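Local coordinates for protein putative oxidoreductase molybdopterin-binding subunit (Sulfolobus tokodaii, PDB 4ZOH) that is the molybdopterin-binding subunit of a putative oxidoreductase of the xanthine dehydrogenase and aldehyde oxidase family, holding the pterin cytosine dinucleotide form of the molybdenum cofactor, at residues I129-R134 against I316-V321; L109-A114 against T278-L283; L155-V160 against H254-K259; V298-R303 against A334-G339. All blocks are in the same frame, centred on the assembly; numbering follows the deposited sequence.

Contact 1. Residues I129-R134 against I316-V321; sequences IYYHER and IDAYAV
A classic beta bulge opens this antiparallel pairing of an outermost strand, 129-138, with strand 313-321: Tyr130 N and Tyr131 N both donate to Ala320 O, at 2.9 Å and 3.2 Å. Beyond the bulge the ladder runs regularly through Ala320 N to Tyr131 O and the paired bonds between Glu133 and Ala318. On the face carrying His132, Tyr319, Asp317 and Arg134, the imidazole of His132 lies flat over the phenol of Tyr319, a face-to-face stack with centroids 3.8 Å apart and planes at 23°. The edge of the same imidazole serves Asp317: NE2 donates within the ring plane to the syn side of OD1, 2.6 Å away. With CG of His132 anti to the backbone N (chi1 179°), the ring reaches both residues at once. Arg134 stacks its guanidinium on the Asp317 carboxylate, NH1 3.8 Å from OD2, a long ion pair with no N-H aimed at the oxygen; Arg134 NE instead pairs with Asp315. Ile129 CD1 meets the rim of Tyr319 at CE2, 4.0 Å away. On the other face, Tyr131 CB packs on Ala320 CB, on the side covered by helix 288-304, whereas Val321 leans on helix 111-114 and strand 272-282 continues the sheet beyond 313-321.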
loop_
_atom_site.group_PDB
_atom_site.type_symbol
_atom_site.label_atom_id
_atom_site.label_comp_id
_atom_site.label_asym_id
_atom_site.label_seq_id
_atom_site.Cartn_x
_atom_site.Cartn_y
_atom_site.Cartn_z
ATOM N N ILE A 129 -30.559 -32.191 12.239
ATOM C CA ILE A 129 -30.235 -32.871 11.002
ATOM C C ILE A 129 -30.383 -31.918 9.836
ATOM O O ILE A 129 -31.499 -31.588 9.405
ATOM C CB ILE A 129 -31.166 -34.065 10.734
ATOM C CG1 ILE A 129 -31.137 -35.115 11.883
ATOM C CG2 ILE A 129 -30.968 -34.603 9.312
ATOM C CD1 ILE A 129 -32.188 -36.235 11.669
ATOM N N TYR A 130 -29.245 -31.559 9.261
ATOM C CA TYR A 130 -29.177 -30.664 8.111
ATOM C C TYR A 130 -29.456 -31.359 6.793
ATOM O O TYR A 130 -29.927 -30.733 5.825
ATOM C CB TYR A 130 -27.782 -30.013 8.137
ATOM C CG TYR A 130 -27.494 -29.060 7.002
ATOM C CD1 TYR A 130 -27.555 -27.660 7.225
ATOM C CD2 TYR A 130 -27.191 -29.540 5.718
ATOM C CE1 TYR A 130 -27.318 -26.789 6.178
ATOM C CE2 TYR A 130 -26.989 -28.681 4.656
ATOM C CZ TYR A 130 -27.018 -27.306 4.904
ATOM O OH TYR A 130 -26.749 -26.422 3.862
ATOM N N TYR A 131 -29.150 -32.646 6.696
ATOM C CA TYR A 131 -29.278 -33.373 5.404
ATOM C C TYR A 131 -29.466 -34.830 5.773
ATOM O O TYR A 131 -28.838 -35.320 6.728
ATOM C CB TYR A 131 -28.017 -33.240 4.553
ATOM C CG TYR A 131 -27.963 -34.179 3.344
ATOM C CD1 TYR A 131 -28.598 -33.859 2.149
ATOM C CD2 TYR A 131 -27.296 -35.408 3.426
ATOM C CE1 TYR A 131 -28.509 -34.703 1.050
ATOM C CE2 TYR A 131 -27.201 -36.271 2.333
ATOM C CZ TYR A 131 -27.804 -35.922 1.165
ATOM O OH TYR A 131 -27.712 -36.763 0.111
ATOM N N HIS A 132 -30.348 -35.520 5.047
ATOM C CA HIS A 132 -30.623 -36.919 5.336
ATOM C C HIS A 132 -31.271 -37.540 4.148
ATOM O O HIS A 132 -32.422 -37.295 3.908
ATOM C CB HIS A 132 -31.479 -37.162 6.571
ATOM C CG HIS A 132 -31.752 -38.622 6.820
ATOM N ND1 HIS A 132 -32.790 -39.067 7.612
ATOM C CD2 HIS A 132 -31.128 -39.740 6.365
ATOM C CE1 HIS A 132 -32.775 -40.390 7.661
ATOM N NE2 HIS A 132 -31.785 -40.822 6.905
ATOM N N GLU A 133 -30.495 -38.330 3.417
ATOM C CA GLU A 133 -30.927 -39.025 2.222
ATOM C C GLU A 133 -30.329 -40.440 2.282
ATOM O O GLU A 133 -29.191 -40.629 2.736
ATOM C CB GLU A 133 -30.447 -38.351 0.911
ATOM C CG GLU A 133 -31.102 -37.041 0.357
ATOM C CD GLU A 133 -32.591 -36.754 0.733
ATOM O OE1 GLU A 133 -33.489 -37.612 0.605
ATOM O OE2 GLU A 133 -32.875 -35.613 1.149
ATOM N N ARG A 134 -31.094 -41.412 1.784
ATOM C CA ARG A 134 -30.716 -42.814 1.713
ATOM C C ARG A 134 -30.144 -42.990 0.340
ATOM O O ARG A 134 -30.785 -42.661 -0.641
ATOM C CB ARG A 134 -31.983 -43.679 1.955
ATOM C CG ARG A 134 -31.781 -45.175 2.036
ATOM C CD ARG A 134 -32.754 -45.840 3.008
ATOM N NE ARG A 134 -32.040 -46.915 3.689
ATOM C CZ ARG A 134 -31.944 -47.075 5.005
ATOM N NH1 ARG A 134 -32.579 -46.281 5.851
ATOM N NH2 ARG A 134 -31.222 -48.073 5.488
ATOM N N ILE A 316 -26.819 -46.918 1.467
ATOM C CA ILE A 316 -26.159 -46.137 2.570
ATOM C C ILE A 316 -27.051 -45.015 3.046
ATOM O O ILE A 316 -27.529 -44.211 2.279
ATOM C CB ILE A 316 -24.792 -45.503 2.121
ATOM C CG1 ILE A 316 -23.866 -46.628 1.563
ATOM C CG2 ILE A 316 -24.125 -44.743 3.290
ATOM C CD1 ILE A 316 -23.258 -47.521 2.628
ATOM N N ASP A 317 -27.249 -44.967 4.333
ATOM C CA ASP A 317 -28.159 -44.017 4.895
ATOM C C ASP A 317 -27.247 -42.865 5.354
ATOM O O ASP A 317 -26.483 -43.031 6.320
ATOM C CB ASP A 317 -28.951 -44.671 6.068
ATOM C CG ASP A 317 -30.071 -43.734 6.651
ATOM O OD1 ASP A 317 -30.627 -42.935 5.895
ATOM O OD2 ASP A 317 -30.405 -43.835 7.859
ATOM N N ALA A 318 -27.271 -41.739 4.611
ATOM C CA ALA A 318 -26.384 -40.538 4.929
ATOM C C ALA A 318 -27.014 -39.417 5.785
ATOM O O ALA A 318 -28.020 -38.827 5.396
ATOM C CB ALA A 318 -25.791 -39.947 3.643
ATOM N N TYR A 319 -26.411 -39.143 6.925
ATOM C CA TYR A 319 -26.714 -37.993 7.770
ATOM C C TYR A 319 -25.600 -36.912 7.815
ATOM O O TYR A 319 -24.412 -37.250 7.969
ATOM C CB TYR A 319 -26.895 -38.441 9.213
ATOM C CG TYR A 319 -28.121 -39.261 9.454
ATOM C CD1 TYR A 319 -28.091 -40.667 9.209
ATOM C CD2 TYR A 319 -29.324 -38.671 9.932
ATOM C CE1 TYR A 319 -29.205 -41.450 9.416
ATOM C CE2 TYR A 319 -30.468 -39.469 10.166
ATOM C CZ TYR A 319 -30.388 -40.842 9.895
ATOM O OH TYR A 319 -31.415 -41.686 10.090
ATOM N N ALA A 320 -25.993 -35.630 7.683
ATOM C CA ALA A 320 -25.140 -34.512 8.031
ATOM C C ALA A 320 -25.849 -33.777 9.162
ATOM O O ALA A 320 -26.920 -33.191 8.978
ATOM C CB ALA A 320 -24.878 -33.618 6.790
ATOM N N VAL A 321 -25.215 -33.752 10.318
ATOM C CA VAL A 321 -25.830 -33.319 11.522
ATOM C C VAL A 321 -25.063 -32.188 12.147
ATOM O O VAL A 321 -23.863 -32.327 12.231
ATOM C CB VAL A 321 -25.807 -34.469 12.571
ATOM C CG1 VAL A 321 -26.884 -34.243 13.648
ATOM C CG2 VAL A 321 -26.116 -35.788 11.896
#

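Contact 2. Residues L109-A114 against T278-L283; sequences LDPEKA and TLIANL
Pro111, first residue of the short helix 111-114, sets its ring against Ile280 and Asn282 of strand 272-282. Followed from CB, the ring first meets the branch methyl of Ile280, with CB 3.7 Å from CG2. CG comes next and rests between the two strand residues, 3.9 Å from Ile280 CG2 and equally far from Asn282 CB. CD ends the ring beside the amide of Asn282, 3.7 Å from ND2. The proline therefore bridges alternate residues of the strand, both of which point at the helix, and its ring crosses the Asn282 side chain at about a right angle. Ile280 CG2 is placed for this by being anti to the backbone N, since CG1 takes the position anti to the carbonyl carbon (chi1 -67°).

No hydrogen bond crosses between the segments; the contact is van der Waals packing of a proline on a strand face. The helix start is secured from within: Asp110, at the N-cap, accepts from Glu112 N through OD1 at 2.8 Å, the donor lying above the carboxylate plane. The amide of Asn282 is held from elsewhere, OD1 accepting from Gly284 N and also bonded to Thr323. Glu112 crosses Ile280 at about a right angle and gives its two carboxylate oxygens to separate lysines, OE2 to Lys259 and OE1 to Lys261, both on strand 254-266. Helix 111-114 thus lies against one face of the sheet, touching Val321 of strand 313-321 as well, while Leu279 and Ala281 turn to the opposite face, where helix 288-304 packs.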
loop_
_atom_site.group_PDB
_atom_site.type_symbol
_atom_site.label_atom_id
_atom_site.label_comp_id
_atom_site.label_asym_id
_atom_site.label_seq_id
_atom_site.Cartn_x
_atom_site.Cartn_y
_atom_site.Cartn_z
ATOM N N LEU A 109 -22.400 -32.482 21.470
ATOM C CA LEU A 109 -21.080 -32.704 20.811
ATOM C C LEU A 109 -21.047 -33.892 19.836
ATOM O O LEU A 109 -20.392 -33.869 18.764
ATOM C CB LEU A 109 -19.989 -32.871 21.899
ATOM C CG LEU A 109 -19.885 -31.669 22.841
ATOM C CD1 LEU A 109 -18.759 -31.863 23.847
ATOM C CD2 LEU A 109 -19.696 -30.344 22.083
ATOM N N ASP A 110 -21.788 -34.931 20.179
ATOM C CA ASP A 110 -21.773 -36.148 19.392
ATOM C C ASP A 110 -22.896 -36.136 18.379
ATOM O O ASP A 110 -24.050 -36.033 18.793
ATOM C CB ASP A 110 -21.852 -37.281 20.413
ATOM C CG ASP A 110 -22.035 -38.667 19.767
ATOM O OD1 ASP A 110 -22.298 -38.834 18.551
ATOM O OD2 ASP A 110 -21.964 -39.621 20.553
ATOM N N PRO A 111 -22.593 -36.246 17.047
ATOM C CA PRO A 111 -23.639 -36.098 16.029
ATOM C C PRO A 111 -24.714 -37.201 16.039
ATOM O O PRO A 111 -25.841 -37.007 15.497
ATOM C CB PRO A 111 -22.858 -36.129 14.694
ATOM C CG PRO A 111 -21.590 -36.860 15.002
ATOM C CD PRO A 111 -21.251 -36.424 16.402
ATOM N N GLU A 112 -24.332 -38.347 16.617
ATOM C CA GLU A 112 -25.220 -39.463 16.855
ATOM C C GLU A 112 -26.259 -39.196 17.915
ATOM O O GLU A 112 -27.401 -39.555 17.699
ATOM C CB GLU A 112 -24.422 -40.687 17.255
ATOM C CG GLU A 112 -24.253 -41.628 16.091
ATOM C CD GLU A 112 -23.775 -42.980 16.554
ATOM O OE1 GLU A 112 -24.530 -43.953 16.398
ATOM O OE2 GLU A 112 -22.668 -43.031 17.140
ATOM N N LYS A 113 -25.861 -38.611 19.046
ATOM C CA LYS A 113 -26.794 -37.992 19.994
ATOM C C LYS A 113 -27.618 -36.912 19.315
ATOM O O LYS A 113 -28.830 -36.911 19.435
ATOM C CB LYS A 113 -26.060 -37.347 21.156
ATOM C CG LYS A 113 -25.858 -38.190 22.389
ATOM C CD LYS A 113 -24.794 -39.250 22.173
ATOM C CE LYS A 113 -24.586 -40.156 23.396
ATOM N NZ LYS A 113 -23.593 -39.613 24.390
ATOM N N ALA A 114 -26.968 -36.038 18.535
ATOM C CA ALA A 114 -27.585 -34.794 18.078
ATOM C C ALA A 114 -28.746 -35.075 17.161
ATOM O O ALA A 114 -29.768 -34.319 17.142
ATOM C CB ALA A 114 -26.562 -33.889 17.352
ATOM N N THR A 278 -24.862 -46.883 7.590
ATOM C CA THR A 278 -25.248 -45.568 7.972
ATOM C C THR A 278 -23.954 -44.705 8.030
ATOM O O THR A 278 -22.999 -45.034 8.772
ATOM C CB THR A 278 -25.915 -45.643 9.355
ATOM O OG1 THR A 278 -27.054 -46.512 9.250
ATOM C CG2 THR A 278 -26.350 -44.287 9.827
ATOM N N LEU A 279 -23.946 -43.620 7.254
ATOM C CA LEU A 279 -22.854 -42.593 7.332
ATOM C C LEU A 279 -23.272 -41.426 8.188
ATOM O O LEU A 279 -24.250 -40.714 7.834
ATOM C CB LEU A 279 -22.476 -42.121 5.896
ATOM C CG LEU A 279 -21.391 -41.024 5.834
ATOM C CD1 LEU A 279 -20.009 -41.602 6.197
ATOM C CD2 LEU A 279 -21.395 -40.307 4.491
ATOM N N ILE A 280 -22.575 -41.170 9.292
ATOM C CA ILE A 280 -22.867 -39.950 10.041
ATOM C C ILE A 280 -21.761 -38.836 9.959
ATOM O O ILE A 280 -20.630 -39.006 10.526
ATOM C CB ILE A 280 -23.152 -40.249 11.519
ATOM C CG1 ILE A 280 -24.463 -41.055 11.666
ATOM C CG2 ILE A 280 -23.360 -38.946 12.275
ATOM C CD1 ILE A 280 -24.568 -41.751 13.016
ATOM N N ALA A 281 -22.101 -37.684 9.363
ATOM C CA ALA A 281 -21.140 -36.559 9.189
ATOM C C ALA A 281 -21.437 -35.411 10.131
ATOM O O ALA A 281 -22.602 -35.069 10.342
ATOM C CB ALA A 281 -21.134 -36.098 7.751
ATOM N N ASN A 282 -20.406 -34.909 10.818
ATOM C CA ASN A 282 -20.549 -33.851 11.788
ATOM C C ASN A 282 -20.315 -32.441 11.148
ATOM O O ASN A 282 -19.170 -32.070 10.835
ATOM C CB ASN A 282 -19.619 -34.118 12.960
ATOM C CG ASN A 282 -19.857 -33.174 14.107
ATOM O OD1 ASN A 282 -20.437 -32.144 13.906
ATOM N ND2 ASN A 282 -19.336 -33.485 15.282
ATOM N N LEU A 283 -21.394 -31.706 10.886
ATOM C CA LEU A 283 -21.268 -30.326 10.388
ATOM C C LEU A 283 -20.843 -29.283 11.373
ATOM O O LEU A 283 -20.524 -28.146 10.962
ATOM C CB LEU A 283 -22.541 -29.865 9.760
ATOM C CG LEU A 283 -23.019 -30.648 8.564
ATOM C CD1 LEU A 283 -24.288 -30.027 8.008
ATOM C CD2 LEU A 283 -21.981 -30.814 7.456
#

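Contact 3. Residues L155-V160 against H254-K259; sequences LINQRV and HGRDKK
Arg159 stretches its side chain across the neighbouring strand, passing between His254 and Asp257. CG sits anti to the backbone N (chi1 -160°) and the chain stays extended as far as NE, which donates to His254 ND1 at 3.0 Å, in the plane of the imidazole. NH2 makes a salt bridge to the anti lone pair of Asp257 OD2 at 2.8 Å, with the guanidinium and carboxylate planes 68° apart. The other carboxylate oxygen, OD1, accepts from two waters; one also donates to Asn157 O, and the other accepts from Arg159 N. Asp257 and Lys258 both face Asn157, a G1 bulge in this antiparallel pair; Asn157 N donates to Lys258 O (2.9 Å) at the bulge, and past it Gly255 N donates to Val160 O (2.8 Å). Just before the bulge, Arg256 sets CG against Val160 CG2 at 3.7 Å, and its guanidinium goes on to Gln617 and the Arg332 carbonyl. The Arg256 side chain comes within about 8 Å of the molybdenum. Because ND1 of His254 accepts while NE2 is hydrogen-bonded to the Phe249 carbonyl, the ring is probably neutral with its proton on NE2, and the buried charge of Arg159 would be balanced largely by Asp257.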
loop_
_atom_site.group_PDB
_atom_site.type_symbol
_atom_site.label_atom_id
_atom_site.label_comp_id
_atom_site.label_asym_id
_atom_site.label_seq_id
_atom_site.Cartn_x
_atom_site.Cartn_y
_atom_site.Cartn_z
ATOM N N LEU A 155 -16.262 -47.615 11.399
ATOM C CA LEU A 155 -14.990 -46.943 11.092
ATOM C C LEU A 155 -15.150 -45.459 11.298
ATOM O O LEU A 155 -16.125 -44.886 10.842
ATOM C CB LEU A 155 -14.590 -47.201 9.634
ATOM C CG LEU A 155 -14.507 -48.627 9.124
ATOM C CD1 LEU A 155 -14.140 -48.637 7.647
ATOM C CD2 LEU A 155 -13.550 -49.414 10.019
ATOM N N ILE A 156 -14.175 -44.852 11.960
ATOM C CA ILE A 156 -14.121 -43.468 12.177
ATOM C C ILE A 156 -13.015 -42.790 11.325
ATOM O O ILE A 156 -11.855 -43.270 11.248
ATOM C CB ILE A 156 -13.863 -43.192 13.639
ATOM C CG1 ILE A 156 -14.971 -43.854 14.471
ATOM C CG2 ILE A 156 -13.675 -41.674 13.852
ATOM C CD1 ILE A 156 -15.030 -43.404 15.921
ATOM N N ASN A 157 -13.389 -41.650 10.732
ATOM C CA ASN A 157 -12.488 -40.744 10.077
ATOM C C ASN A 157 -12.587 -39.482 10.873
ATOM O O ASN A 157 -13.589 -38.750 10.787
ATOM C CB ASN A 157 -12.906 -40.651 8.603
ATOM C CG ASN A 157 -11.861 -39.935 7.724
ATOM O OD1 ASN A 157 -11.655 -38.711 7.870
ATOM N ND2 ASN A 157 -11.267 -40.676 6.728
ATOM N N GLN A 158 -11.594 -39.254 11.714
ATOM C CA GLN A 158 -11.735 -38.278 12.785
ATOM C C GLN A 158 -11.668 -36.837 12.271
ATOM O O GLN A 158 -11.223 -36.582 11.139
ATOM C CB GLN A 158 -10.668 -38.488 13.871
ATOM C CG GLN A 158 -9.249 -37.897 13.625
ATOM C CD GLN A 158 -8.392 -38.553 12.513
ATOM O OE1 GLN A 158 -8.875 -39.139 11.549
ATOM N NE2 GLN A 158 -7.072 -38.386 12.642
ATOM N N ARG A 159 -12.090 -35.887 13.104
ATOM C CA ARG A 159 -11.943 -34.456 12.757
ATOM C C ARG A 159 -10.431 -34.041 12.669
ATOM O O ARG A 159 -9.671 -34.362 13.544
ATOM C CB ARG A 159 -12.563 -33.663 13.859
ATOM C CG ARG A 159 -12.924 -32.253 13.458
ATOM C CD ARG A 159 -13.838 -31.675 14.572
ATOM N NE ARG A 159 -14.506 -30.448 14.153
ATOM C CZ ARG A 159 -15.534 -30.394 13.330
ATOM N NH1 ARG A 159 -16.035 -29.200 12.972
ATOM N NH2 ARG A 159 -16.058 -31.501 12.821
ATOM N N VAL A 160 -10.059 -33.268 11.671
ATOM C CA VAL A 160 -8.691 -32.689 11.667
ATOM C C VAL A 160 -8.802 -31.176 11.404
ATOM O O VAL A 160 -9.897 -30.693 11.115
ATOM C CB VAL A 160 -7.820 -33.344 10.546
ATOM C CG1 VAL A 160 -7.559 -34.847 10.844
ATOM C CG2 VAL A 160 -8.504 -33.154 9.206
ATOM N N HIS A 254 -11.468 -26.828 10.436
ATOM C CA HIS A 254 -11.926 -28.192 10.838
ATOM C C HIS A 254 -12.535 -28.938 9.685
ATOM O O HIS A 254 -13.335 -28.381 8.959
ATOM C CB HIS A 254 -12.948 -28.131 11.977
ATOM C CG HIS A 254 -12.415 -27.529 13.226
ATOM N ND1 HIS A 254 -12.776 -27.981 14.483
ATOM C CD2 HIS A 254 -11.526 -26.522 13.424
ATOM C CE1 HIS A 254 -12.133 -27.277 15.404
ATOM N NE2 HIS A 254 -11.357 -26.386 14.788
ATOM N N GLY A 255 -12.112 -30.189 9.467
ATOM C CA GLY A 255 -12.641 -30.953 8.325
ATOM C C GLY A 255 -12.758 -32.413 8.676
ATOM O O GLY A 255 -12.470 -32.791 9.812
ATOM N N ARG A 256 -13.155 -33.240 7.701
ATOM C CA ARG A 256 -13.310 -34.713 7.905
ATOM C C ARG A 256 -14.501 -35.012 8.884
ATOM O O ARG A 256 -15.606 -34.627 8.566
ATOM C CB ARG A 256 -11.994 -35.402 8.357
ATOM C CG ARG A 256 -10.864 -35.225 7.339
ATOM C CD ARG A 256 -10.952 -36.001 6.014
ATOM N NE ARG A 256 -9.607 -35.996 5.369
ATOM C CZ ARG A 256 -9.199 -35.146 4.412
ATOM N NH1 ARG A 256 -10.039 -34.257 3.864
ATOM N NH2 ARG A 256 -7.960 -35.238 3.900
ATOM N N ASP A 257 -14.252 -35.748 9.964
ATOM C CA ASP A 257 -15.179 -35.985 11.058
ATOM C C ASP A 257 -16.455 -36.700 10.516
ATOM O O ASP A 257 -17.551 -36.108 10.530
ATOM C CB ASP A 257 -15.531 -34.645 11.798
ATOM C CG ASP A 257 -15.977 -34.889 13.203
ATOM O OD1 ASP A 257 -16.037 -36.085 13.520
ATOM O OD2 ASP A 257 -16.239 -33.963 14.046
ATOM N N LYS A 258 -16.269 -37.908 9.969
ATOM C CA LYS A 258 -17.339 -38.796 9.476
ATOM C C LYS A 258 -17.180 -40.239 9.971
ATOM O O LYS A 258 -16.068 -40.736 10.080
ATOM C CB LYS A 258 -17.450 -38.757 7.958
ATOM C CG LYS A 258 -17.558 -37.361 7.420
ATOM C CD LYS A 258 -17.567 -37.343 5.933
ATOM C CE LYS A 258 -17.911 -35.928 5.490
ATOM N NZ LYS A 258 -16.795 -35.017 5.967
ATOM N N LYS A 259 -18.302 -40.888 10.265
ATOM C CA LYS A 259 -18.394 -42.246 10.838
ATOM C C LYS A 259 -19.175 -43.148 9.885
ATOM O O LYS A 259 -20.294 -42.768 9.436
ATOM C CB LYS A 259 -19.171 -42.167 12.165
ATOM C CG LYS A 259 -18.955 -43.344 13.117
ATOM C CD LYS A 259 -19.908 -43.332 14.308
ATOM C CE LYS A 259 -19.165 -42.921 15.531
ATOM N NZ LYS A 259 -20.001 -43.318 16.679
HETATM O O HOH W 1 -15.864 -38.777 12.938
HETATM O O HOH W 2 -13.460 -36.693 15.368
#

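Contact 4. Residues V298-R303 against A334-G339; sequences VKSTVR and AGRPEG
Ala334 begins the contact with its carbonyl oxygen, 3.6 Å from Ser300 CB on helix 288-304. A water lies between these residues, bonded to Ser300 OG at 2.7 Å and close to Ala334 O. Gly335, at the N-cap of helix 336-353, comes next; it passes close to Ser300, and its backbone angles (phi 98°) are suited to glycine. Its carbonyl oxygen sits 2.8 Å from Thr301 OG1, a hydroxyl that is also within bonding distance of Asn297 O on its own helix. This is a close meeting of a helix flank with the first turn of another helix, inside the molybdopterin-binding part of the chain, and the Ala334 side chain is about 5 Å from the molybdenum. Arg336 follows, its CD 3.9 Å from Ser300 CB; bends at chi2 and chi3 bring NH2 to the same water at 3.0 Å, in the guanidinium plane, while NE and NH1 pair with Glu413 and Glu672. Glu338 then sets CB 3.8 Å from Thr301 CG2 and sends OE2 to Lys258. Gly339 lays its bare CA directly on Thr301 O, 3.5 Å away, so the two backbones meet without a side chain between them.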
loop_
_atom_site.group_PDB
_atom_site.type_symbol
_atom_site.label_atom_id
_atom_site.label_comp_id
_atom_site.label_asym_id
_atom_site.label_seq_id
_atom_site.Cartn_x
_atom_site.Cartn_y
_atom_site.Cartn_z
ATOM N N VAL A 298 -20.261 -34.194 2.094
ATOM C CA VAL A 298 -20.928 -35.418 2.568
ATOM C C VAL A 298 -21.347 -36.333 1.431
ATOM O O VAL A 298 -21.143 -37.579 1.474
ATOM C CB VAL A 298 -22.097 -35.097 3.561
ATOM C CG1 VAL A 298 -22.866 -36.368 3.899
ATOM C CG2 VAL A 298 -21.543 -34.439 4.830
ATOM N N LYS A 299 -21.876 -35.719 0.417
ATOM C CA LYS A 299 -22.265 -36.368 -0.772
ATOM C C LYS A 299 -21.091 -36.993 -1.512
ATOM O O LYS A 299 -21.232 -38.116 -2.020
ATOM C CB LYS A 299 -23.004 -35.399 -1.662
ATOM C CG LYS A 299 -24.292 -34.946 -0.943
ATOM C CD LYS A 299 -25.051 -33.988 -1.827
ATOM C CE LYS A 299 -26.070 -33.198 -1.043
ATOM N NZ LYS A 299 -26.798 -32.495 -2.151
ATOM N N SER A 300 -19.947 -36.289 -1.509
ATOM C CA SER A 300 -18.724 -36.815 -2.143
ATOM C C SER A 300 -18.292 -38.089 -1.434
ATOM O O SER A 300 -17.990 -39.085 -2.112
ATOM C CB SER A 300 -17.622 -35.757 -2.068
ATOM O OG SER A 300 -17.976 -34.719 -2.930
ATOM N N THR A 301 -18.340 -38.079 -0.087
ATOM C CA THR A 301 -17.991 -39.245 0.671
ATOM C C THR A 301 -18.860 -40.477 0.280
ATOM O O THR A 301 -18.305 -41.555 -0.050
ATOM C CB THR A 301 -18.196 -38.994 2.138
ATOM O OG1 THR A 301 -17.430 -37.860 2.531
ATOM C CG2 THR A 301 -17.823 -40.230 2.978
ATOM N N VAL A 302 -20.199 -40.311 0.281
ATOM C CA VAL A 302 -21.094 -41.429 -0.075
ATOM C C VAL A 302 -20.834 -41.844 -1.506
ATOM O O VAL A 302 -20.652 -43.023 -1.787
ATOM C CB VAL A 302 -22.633 -41.162 0.096
ATOM C CG1 VAL A 302 -23.406 -42.508 0.034
ATOM C CG2 VAL A 302 -22.933 -40.535 1.435
ATOM N N ARG A 303 -20.783 -40.898 -2.420
ATOM C CA ARG A 303 -20.749 -41.312 -3.791
ATOM C C ARG A 303 -19.437 -42.035 -4.183
ATOM O O ARG A 303 -19.363 -42.639 -5.246
ATOM C CB ARG A 303 -21.117 -40.167 -4.723
ATOM C CG ARG A 303 -20.035 -39.132 -4.998
ATOM C CD ARG A 303 -20.754 -37.788 -5.280
ATOM N NE ARG A 303 -21.303 -37.871 -6.624
ATOM C CZ ARG A 303 -20.764 -37.353 -7.720
ATOM N NH1 ARG A 303 -19.655 -36.596 -7.665
ATOM N NH2 ARG A 303 -21.376 -37.547 -8.884
ATOM N N ALA A 334 -12.007 -32.946 0.556
ATOM C CA ALA A 334 -13.375 -32.423 0.692
ATOM C C ALA A 334 -14.438 -33.556 0.517
ATOM O O ALA A 334 -15.239 -33.561 -0.470
ATOM C CB ALA A 334 -13.580 -31.320 -0.342
ATOM N N GLY A 335 -14.343 -34.542 1.388
ATOM C CA GLY A 335 -15.265 -35.695 1.371
ATOM C C GLY A 335 -14.718 -36.951 0.665
ATOM O O GLY A 335 -15.091 -38.085 0.999
ATOM N N ARG A 336 -13.895 -36.765 -0.359
ATOM C CA ARG A 336 -13.367 -37.938 -1.094
ATOM C C ARG A 336 -12.403 -38.817 -0.280
ATOM O O ARG A 336 -12.489 -40.056 -0.392
ATOM C CB ARG A 336 -12.808 -37.557 -2.437
ATOM C CG ARG A 336 -13.870 -37.195 -3.442
ATOM C CD ARG A 336 -14.028 -35.699 -3.628
ATOM N NE ARG A 336 -12.841 -35.169 -4.253
ATOM C CZ ARG A 336 -12.525 -33.869 -4.357
ATOM N NH1 ARG A 336 -11.374 -33.511 -4.957
ATOM N NH2 ARG A 336 -13.343 -32.934 -3.860
ATOM N N PRO A 337 -11.548 -38.203 0.602
ATOM C CA PRO A 337 -10.679 -39.020 1.434
ATOM C C PRO A 337 -11.482 -39.973 2.345
ATOM O O PRO A 337 -11.086 -41.167 2.535
ATOM C CB PRO A 337 -9.950 -37.997 2.307
ATOM C CG PRO A 337 -9.919 -36.794 1.478
ATOM C CD PRO A 337 -11.178 -36.764 0.701
ATOM N N GLU A 338 -12.525 -39.443 2.978
ATOM C CA GLU A 338 -13.338 -40.272 3.879
ATOM C C GLU A 338 -13.932 -41.490 3.143
ATOM O O GLU A 338 -13.809 -42.606 3.597
ATOM C CB GLU A 338 -14.426 -39.433 4.526
ATOM C CG GLU A 338 -13.892 -38.261 5.349
ATOM C CD GLU A 338 -13.764 -36.967 4.533
ATOM O OE1 GLU A 338 -13.011 -36.936 3.514
ATOM O OE2 GLU A 338 -14.402 -35.935 4.926
ATOM N N GLY A 339 -14.537 -41.250 2.006
ATOM C CA GLY A 339 -15.166 -42.301 1.185
ATOM C C GLY A 339 -14.178 -43.385 0.688
ATOM O O GLY A 339 -14.462 -44.560 0.860
HETATM O O HOH W 3 -16.100 -32.776 -2.620
#

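Overall arrangement
Contacts 1, 2 and 3 share one five-stranded sheet: contact 1 pairs its strands at one border, contact 3 at the other, and contact 2 lays a short helix on strand 272-282 between them. Contact 4 is a helix-to-helix meeting on the sheet's other face. Burial rises toward the centre of the chain: contacts 1 and 2, each centred about 22 Å from it, are partly buried, whereas 3 and 4, at about 15 and 13 Å, are buried. Contact 2 is apolar packing; contact 1 joins a ring stack to a His-carboxylate bond and a long ion pair, contact 3 buries an Arg-Asp salt bridge, and contact 4 relies on glycines, a threonine hydroxyl and a water. Salt bridges Glu112-Lys259 and Lys258-Glu338 tie contact 3 to contacts 2 and 4.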